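Local structure of putative pachytene checkpoint protein 2 (Caenorhabditis elegans, 4XGU) at residues V171-K185 / L309-Q321. The protein is an AAA+ ATPase of the PCH2 subfamily that remodels partner proteins and probably plays a key role in chromosome recombination during meiosis. Sequence-based numbering, arbitrary orientation.
With ADP (adenosine-5'-diphosphate), chain H.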
loop_
_atom_site.group_PDB
_atom_site.type_symbol
_atom_site.label_atom_id
_atom_site.label_comp_id
_atom_site.label_asym_id
_atom_site.label_seq_id
_atom_site.Cartn_x
_atom_site.Cartn_y
_atom_site.Cartn_z
ATOM N N VAL B 171 16.403 -32.871 -8.877
ATOM C CA VAL B 171 16.007 -33.387 -7.573
ATOM C C VAL B 171 16.053 -32.260 -6.542
ATOM O O VAL B 171 17.130 -31.833 -6.126
ATOM C CB VAL B 171 16.915 -34.547 -7.119
ATOM C CG1 VAL B 171 16.507 -35.039 -5.742
ATOM C CG2 VAL B 171 16.869 -35.684 -8.128
ATOM N N ASN B 172 14.880 -31.781 -6.138
ATOM C CA ASN B 172 14.787 -30.618 -5.259
ATOM C C ASN B 172 15.078 -30.920 -3.792
ATOM O O ASN B 172 15.445 -30.021 -3.037
ATOM C CB ASN B 172 13.398 -29.984 -5.371
ATOM C CG ASN B 172 13.245 -29.126 -6.611
ATOM O OD1 ASN B 172 14.210 -28.534 -7.094
ATOM N ND2 ASN B 172 12.025 -29.048 -7.128
ATOM N N ARG B 173 14.896 -32.179 -3.401
ATOM C CA ARG B 173 15.071 -32.626 -2.017
ATOM C C ARG B 173 14.077 -31.969 -1.065
ATOM O O ARG B 173 14.282 -31.965 0.148
ATOM C CB ARG B 173 16.500 -32.359 -1.528
ATOM C CG ARG B 173 17.269 -33.612 -1.157
ATOM C CD ARG B 173 18.194 -34.057 -2.272
ATOM N NE ARG B 173 19.314 -33.140 -2.454
ATOM C CZ ARG B 173 20.271 -33.307 -3.361
ATOM N NH1 ARG B 173 20.244 -34.360 -4.166
ATOM N NH2 ARG B 173 21.255 -32.422 -3.463
ATOM N N LEU B 174 13.001 -31.419 -1.617
ATOM C CA LEU B 174 11.942 -30.824 -0.808
ATOM C C LEU B 174 10.626 -31.531 -1.095
ATOM O O LEU B 174 10.355 -31.911 -2.232
ATOM C CB LEU B 174 11.823 -29.319 -1.085
ATOM C CG LEU B 174 10.931 -28.460 -0.175
ATOM C CD1 LEU B 174 11.443 -27.031 -0.117
ATOM C CD2 LEU B 174 9.480 -28.462 -0.635
ATOM N N ILE B 175 9.808 -31.708 -0.066
ATOM C CA ILE B 175 8.484 -32.294 -0.245
ATOM C C ILE B 175 7.438 -31.480 0.517
ATOM O O ILE B 175 7.689 -31.021 1.631
ATOM C CB ILE B 175 8.456 -33.764 0.214
ATOM C CG1 ILE B 175 7.021 -34.289 0.256
ATOM C CG2 ILE B 175 9.114 -33.910 1.573
ATOM C CD1 ILE B 175 6.876 -35.618 0.954
ATOM N N LEU B 176 6.272 -31.298 -0.097
ATOM C CA LEU B 176 5.215 -30.472 0.472
ATOM C C LEU B 176 3.897 -31.231 0.627
ATOM O O LEU B 176 3.370 -31.783 -0.337
ATOM C CB LEU B 176 5.001 -29.237 -0.400
ATOM C CG LEU B 176 3.883 -28.269 -0.026
ATOM C CD1 LEU B 176 4.231 -27.521 1.243
ATOM C CD2 LEU B 176 3.633 -27.304 -1.170
ATOM N N LEU B 177 3.373 -31.251 1.849
ATOM C CA LEU B 177 2.062 -31.833 2.126
ATOM C C LEU B 177 1.076 -30.729 2.484
ATOM O O LEU B 177 1.372 -29.882 3.326
ATOM C CB LEU B 177 2.146 -32.845 3.265
ATOM C CG LEU B 177 3.073 -34.046 3.071
ATOM C CD1 LEU B 177 3.143 -34.868 4.349
ATOM C CD2 LEU B 177 2.600 -34.901 1.910
ATOM N N THR B 178 -0.090 -30.721 1.845
ATOM C CA THR B 178 -1.093 -29.704 2.147
ATOM C C THR B 178 -2.467 -30.315 2.399
ATOM O O THR B 178 -2.740 -31.447 1.999
ATOM C CB THR B 178 -1.214 -28.669 1.015
ATOM O OG1 THR B 178 -1.708 -29.308 -0.167
ATOM C CG2 THR B 178 0.136 -28.029 0.719
ATOM N N GLY B 179 -3.326 -29.551 3.066
ATOM C CA GLY B 179 -4.671 -29.992 3.383
ATOM C C GLY B 179 -5.189 -29.330 4.645
ATOM O O GLY B 179 -4.513 -28.479 5.223
ATOM N N PRO B 180 -6.402 -29.704 5.072
ATOM C CA PRO B 180 -6.963 -29.234 6.343
ATOM C C PRO B 180 -6.103 -29.671 7.532
ATOM O O PRO B 180 -5.355 -30.641 7.412
ATOM C CB PRO B 180 -8.342 -29.898 6.384
ATOM C CG PRO B 180 -8.681 -30.152 4.957
ATOM C CD PRO B 180 -7.377 -30.491 4.299
ATOM N N PRO B 181 -6.207 -28.960 8.665
ATOM C CA PRO B 181 -5.394 -29.235 9.858
ATOM C C PRO B 181 -5.604 -30.622 10.474
ATOM O O PRO B 181 -4.708 -31.119 11.151
ATOM C CB PRO B 181 -5.845 -28.149 10.844
ATOM C CG PRO B 181 -6.394 -27.064 9.996
ATOM C CD PRO B 181 -7.039 -27.755 8.836
ATOM N N GLY B 182 -6.760 -31.237 10.256
ATOM C CA GLY B 182 -7.073 -32.484 10.935
ATOM C C GLY B 182 -6.632 -33.753 10.228
ATOM O O GLY B 182 -6.916 -34.856 10.697
ATOM N N THR B 183 -5.927 -33.603 9.112
ATOM C CA THR B 183 -5.603 -34.739 8.253
ATOM C C THR B 183 -4.356 -35.510 8.687
ATOM O O THR B 183 -4.143 -36.648 8.265
ATOM C CB THR B 183 -5.407 -34.280 6.806
ATOM O OG1 THR B 183 -4.248 -33.442 6.728
ATOM C CG2 THR B 183 -6.624 -33.503 6.336
ATOM N N GLY B 184 -3.527 -34.888 9.518
ATOM C CA GLY B 184 -2.352 -35.561 10.048
ATOM C C GLY B 184 -1.151 -35.553 9.122
ATOM O O GLY B 184 -0.486 -36.572 8.942
ATOM N N LYS B 185 -0.868 -34.394 8.536
ATOM C CA LYS B 185 0.271 -34.242 7.640
ATOM C C LYS B 185 1.590 -34.348 8.395
ATOM O O LYS B 185 2.561 -34.918 7.896
ATOM C CB LYS B 185 0.196 -32.903 6.914
ATOM C CG LYS B 185 -1.157 -32.620 6.297
ATOM C CD LYS B 185 -1.176 -31.267 5.617
ATOM C CE LYS B 185 -2.260 -30.385 6.201
ATOM N NZ LYS B 185 -2.033 -30.087 7.642
ATOM N N LEU B 309 6.909 -21.956 -2.952
ATOM C CA LEU B 309 7.127 -23.256 -2.330
ATOM C C LEU B 309 6.750 -24.399 -3.269
ATOM O O LEU B 309 7.410 -25.438 -3.289
ATOM C CB LEU B 309 6.337 -23.361 -1.026
ATOM C CG LEU B 309 6.967 -24.271 0.028
ATOM C CD1 LEU B 309 8.310 -23.718 0.477
ATOM C CD2 LEU B 309 6.037 -24.438 1.208
ATOM N N VAL B 310 5.689 -24.202 -4.044
ATOM C CA VAL B 310 5.251 -25.213 -5.000
ATOM C C VAL B 310 6.323 -25.421 -6.068
ATOM O O VAL B 310 6.599 -26.551 -6.478
ATOM C CB VAL B 310 3.920 -24.820 -5.671
ATOM C CG1 VAL B 310 3.359 -25.988 -6.468
ATOM C CG2 VAL B 310 2.915 -24.359 -4.626
ATOM N N ASP B 311 6.929 -24.321 -6.506
ATOM C CA ASP B 311 7.987 -24.367 -7.508
ATOM C C ASP B 311 9.218 -25.105 -6.991
ATOM O O ASP B 311 9.936 -25.743 -7.762
ATOM C CB ASP B 311 8.376 -22.949 -7.942
ATOM C CG ASP B 311 7.789 -22.564 -9.288
ATOM O OD1 ASP B 311 6.814 -23.213 -9.726
ATOM O OD2 ASP B 311 8.307 -21.611 -9.908
ATOM N N ARG B 312 9.448 -25.019 -5.684
ATOM C CA ARG B 312 10.633 -25.604 -5.061
ATOM C C ARG B 312 10.426 -27.062 -4.666
ATOM O O ARG B 312 11.377 -27.756 -4.314
ATOM C CB ARG B 312 11.043 -24.794 -3.829
ATOM C CG ARG B 312 12.119 -23.760 -4.103
ATOM C CD ARG B 312 12.562 -23.036 -2.841
ATOM N NE ARG B 312 13.627 -22.080 -3.130
ATOM C CZ ARG B 312 13.418 -20.860 -3.613
ATOM N NH1 ARG B 312 12.182 -20.450 -3.859
ATOM N NH2 ARG B 312 14.441 -20.050 -3.852
ATOM N N ALA B 313 9.182 -27.520 -4.725
ATOM C CA ALA B 313 8.852 -28.858 -4.259
ATOM C C ALA B 313 9.090 -29.918 -5.329
ATOM O O ALA B 313 8.804 -29.702 -6.506
ATOM C CB ALA B 313 7.404 -28.906 -3.785
ATOM N N ASP B 314 9.624 -31.062 -4.910
ATOM C CA ASP B 314 9.712 -32.236 -5.772
ATOM C C ASP B 314 8.318 -32.770 -6.044
ATOM O O ASP B 314 7.966 -33.087 -7.181
ATOM C CB ASP B 314 10.566 -33.330 -5.130
ATOM C CG ASP B 314 12.048 -33.122 -5.346
ATOM O OD1 ASP B 314 12.450 -32.828 -6.493
ATOM O OD2 ASP B 314 12.811 -33.252 -4.368
ATOM N N ILE B 315 7.529 -32.870 -4.979
ATOM C CA ILE B 315 6.172 -33.382 -5.070
ATOM C C ILE B 315 5.257 -32.669 -4.077
ATOM O O ILE B 315 5.638 -32.416 -2.934
ATOM C CB ILE B 315 6.136 -34.903 -4.818
ATOM C CG1 ILE B 315 4.701 -35.428 -4.866
ATOM C CG2 ILE B 315 6.795 -35.248 -3.485
ATOM C CD1 ILE B 315 4.591 -36.915 -4.627
ATOM N N VAL B 316 4.057 -32.325 -4.532
ATOM C CA VAL B 316 3.056 -31.715 -3.669
ATOM C C VAL B 316 1.864 -32.649 -3.525
ATOM O O VAL B 316 1.172 -32.938 -4.502
ATOM C CB VAL B 316 2.579 -30.363 -4.217
ATOM C CG1 VAL B 316 1.492 -29.788 -3.325
ATOM C CG2 VAL B 316 3.747 -29.394 -4.332
ATOM N N LYS B 317 1.632 -33.126 -2.306
ATOM C CA LYS B 317 0.533 -34.044 -2.037
ATOM C C LYS B 317 -0.566 -33.396 -1.206
ATOM O O LYS B 317 -0.302 -32.816 -0.152
ATOM C CB LYS B 317 1.045 -35.297 -1.325
ATOM C CG LYS B 317 1.386 -36.440 -2.259
ATOM C CD LYS B 317 0.147 -36.926 -2.995
ATOM C CE LYS B 317 0.487 -38.036 -3.974
ATOM N NZ LYS B 317 -0.723 -38.547 -4.677
ATOM N N ASN B 318 -1.799 -33.504 -1.688
ATOM C CA ASN B 318 -2.955 -33.007 -0.956
ATOM C C ASN B 318 -3.576 -34.097 -0.096
ATOM O O ASN B 318 -3.966 -35.149 -0.596
ATOM C CB ASN B 318 -4.003 -32.441 -1.917
ATOM C CG ASN B 318 -3.762 -30.979 -2.245
ATOM O OD1 ASN B 318 -3.697 -30.590 -3.413
ATOM N ND2 ASN B 318 -3.625 -30.160 -1.208
ATOM N N VAL B 319 -3.658 -33.840 1.204
ATOM C CA VAL B 319 -4.267 -34.784 2.129
ATOM C C VAL B 319 -5.626 -34.265 2.575
ATOM O O VAL B 319 -5.717 -33.233 3.240
ATOM C CB VAL B 319 -3.380 -35.021 3.360
ATOM C CG1 VAL B 319 -3.883 -36.212 4.141
ATOM C CG2 VAL B 319 -1.937 -35.237 2.935
ATOM N N GLY B 320 -6.684 -34.976 2.201
ATOM C CA GLY B 320 -8.029 -34.528 2.506
ATOM C C GLY B 320 -8.555 -35.099 3.805
ATOM O O GLY B 320 -7.941 -35.994 4.390
ATOM N N GLN B 321 -9.687 -34.574 4.264
ATOM C CA GLN B 321 -10.368 -35.137 5.425
ATOM C C GLN B 321 -10.806 -36.560 5.092
ATOM O O GLN B 321 -11.183 -36.839 3.954
ATOM C CB GLN B 321 -11.569 -34.274 5.828
ATOM C CG GLN B 321 -11.226 -32.840 6.233
ATOM C CD GLN B 321 -10.652 -32.728 7.642
ATOM O OE1 GLN B 321 -10.208 -33.715 8.230
ATOM N NE2 GLN B 321 -10.662 -31.516 8.187
HETATM P PB ADP H . -1.788 -31.929 10.939
HETATM O O1B ADP H . -2.789 -32.149 9.832
HETATM O O2B ADP H . -0.358 -32.170 10.523
HETATM O O3B ADP H . -1.997 -30.651 11.722
HETATM P PA ADP H . -0.973 -33.804 12.889
HETATM O O1A ADP H . -0.089 -34.627 11.983
HETATM O O2A ADP H . -0.370 -32.741 13.779
HETATM O O3A ADP H . -2.120 -33.115 11.985
HETATM O "O5'" ADP H . -1.766 -34.837 13.834
HETATM C "C5'" ADP H . -3.189 -34.874 13.880
HETATM C "C4'" ADP H . -3.616 -35.931 14.891
HETATM O "O4'" ADP H . -4.873 -36.487 14.499
HETATM C "C3'" ADP H . -2.614 -37.071 14.962
HETATM O "O3'" ADP H . -1.920 -37.043 16.213
HETATM C "C2'" ADP H . -3.426 -38.344 14.836
HETATM O "O2'" ADP H . -3.509 -38.993 16.109
HETATM C "C1'" ADP H . -4.813 -37.911 14.389
HETATM N N9 ADP H . -4.985 -38.257 12.955
HETATM C C8 ADP H . -5.110 -37.365 11.954
HETATM N N7 ADP H . -5.252 -37.980 10.753
HETATM C C5 ADP H . -5.216 -39.304 10.978
HETATM C C6 ADP H . -5.309 -40.522 10.144
HETATM N N6 ADP H . -5.473 -40.432 8.803
HETATM N N1 ADP H . -5.228 -41.718 10.766
HETATM C C2 ADP H . -5.066 -41.812 12.101
HETATM N N3 ADP H . -4.974 -40.748 12.920
HETATM C C4 ADP H . -5.043 -39.486 12.429
#
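Asp314 turns its carboxylate onto the backbone amides that lead into strand 174-178. With CG beside its own backbone N (chi1 -83°), OD1 accepts a hydrogen bond from Asn172 N at 2.7 Å on the syn side, 18° out of the carboxylate plane, while OD2 receives only weak, bent bonds from Arg173 N and Leu174 N. The backbone answers in the other direction, Asp314 N donating to Leu174 O at 2.9 Å. Replacing this carboxylate with the methyl of an alanine is likely to cost Asn172 N its firm acceptor, and Arg173 N and Leu174 N their weak one, leaving the turn before the strand less fixed. Asn172 ND2 adds a weak bond to Ala313 O, its OD1 being held weakly by Arg288.

From there a parallel ladder satisfies the main chain alternately: Leu176 N to Ile315 O, Lys317 N to Leu176 O, Thr178 N to Lys317 O and Val319 N to Thr178 O. The bond from Val319 N to Thr178 O, 2.7 Å and 174° at the hydrogen, carries the pairing to the start of the P-loop. On one face Leu176 meets Leu309 (CD1 to CD2, 3.6 Å) and lies alongside Val316; on the other, Leu177 CD2 packs on CB of Lys317, and the ammonium of that lysine forms a salt bridge with Glu148.

Within the P-loop, Thr183 OG1 donates to Pro180 O at 3.1 Å, while Thr183 CB rests on Val319 CG1. ADP O1B accepts from Gly184 N (2.9 Å) and Lys185 NZ (3.1 Å), the lysine having Asn300 as a further partner.

Strand 174-178 is an inner strand of the AAA+ sheet, since it also hydrogen-bonds to strand 293-299, whereas 315-318 forms the edge within this chain; helix 145-161 covers the Ile175 and Ile315 face, and helix 307-312 packs against the Leu176 face.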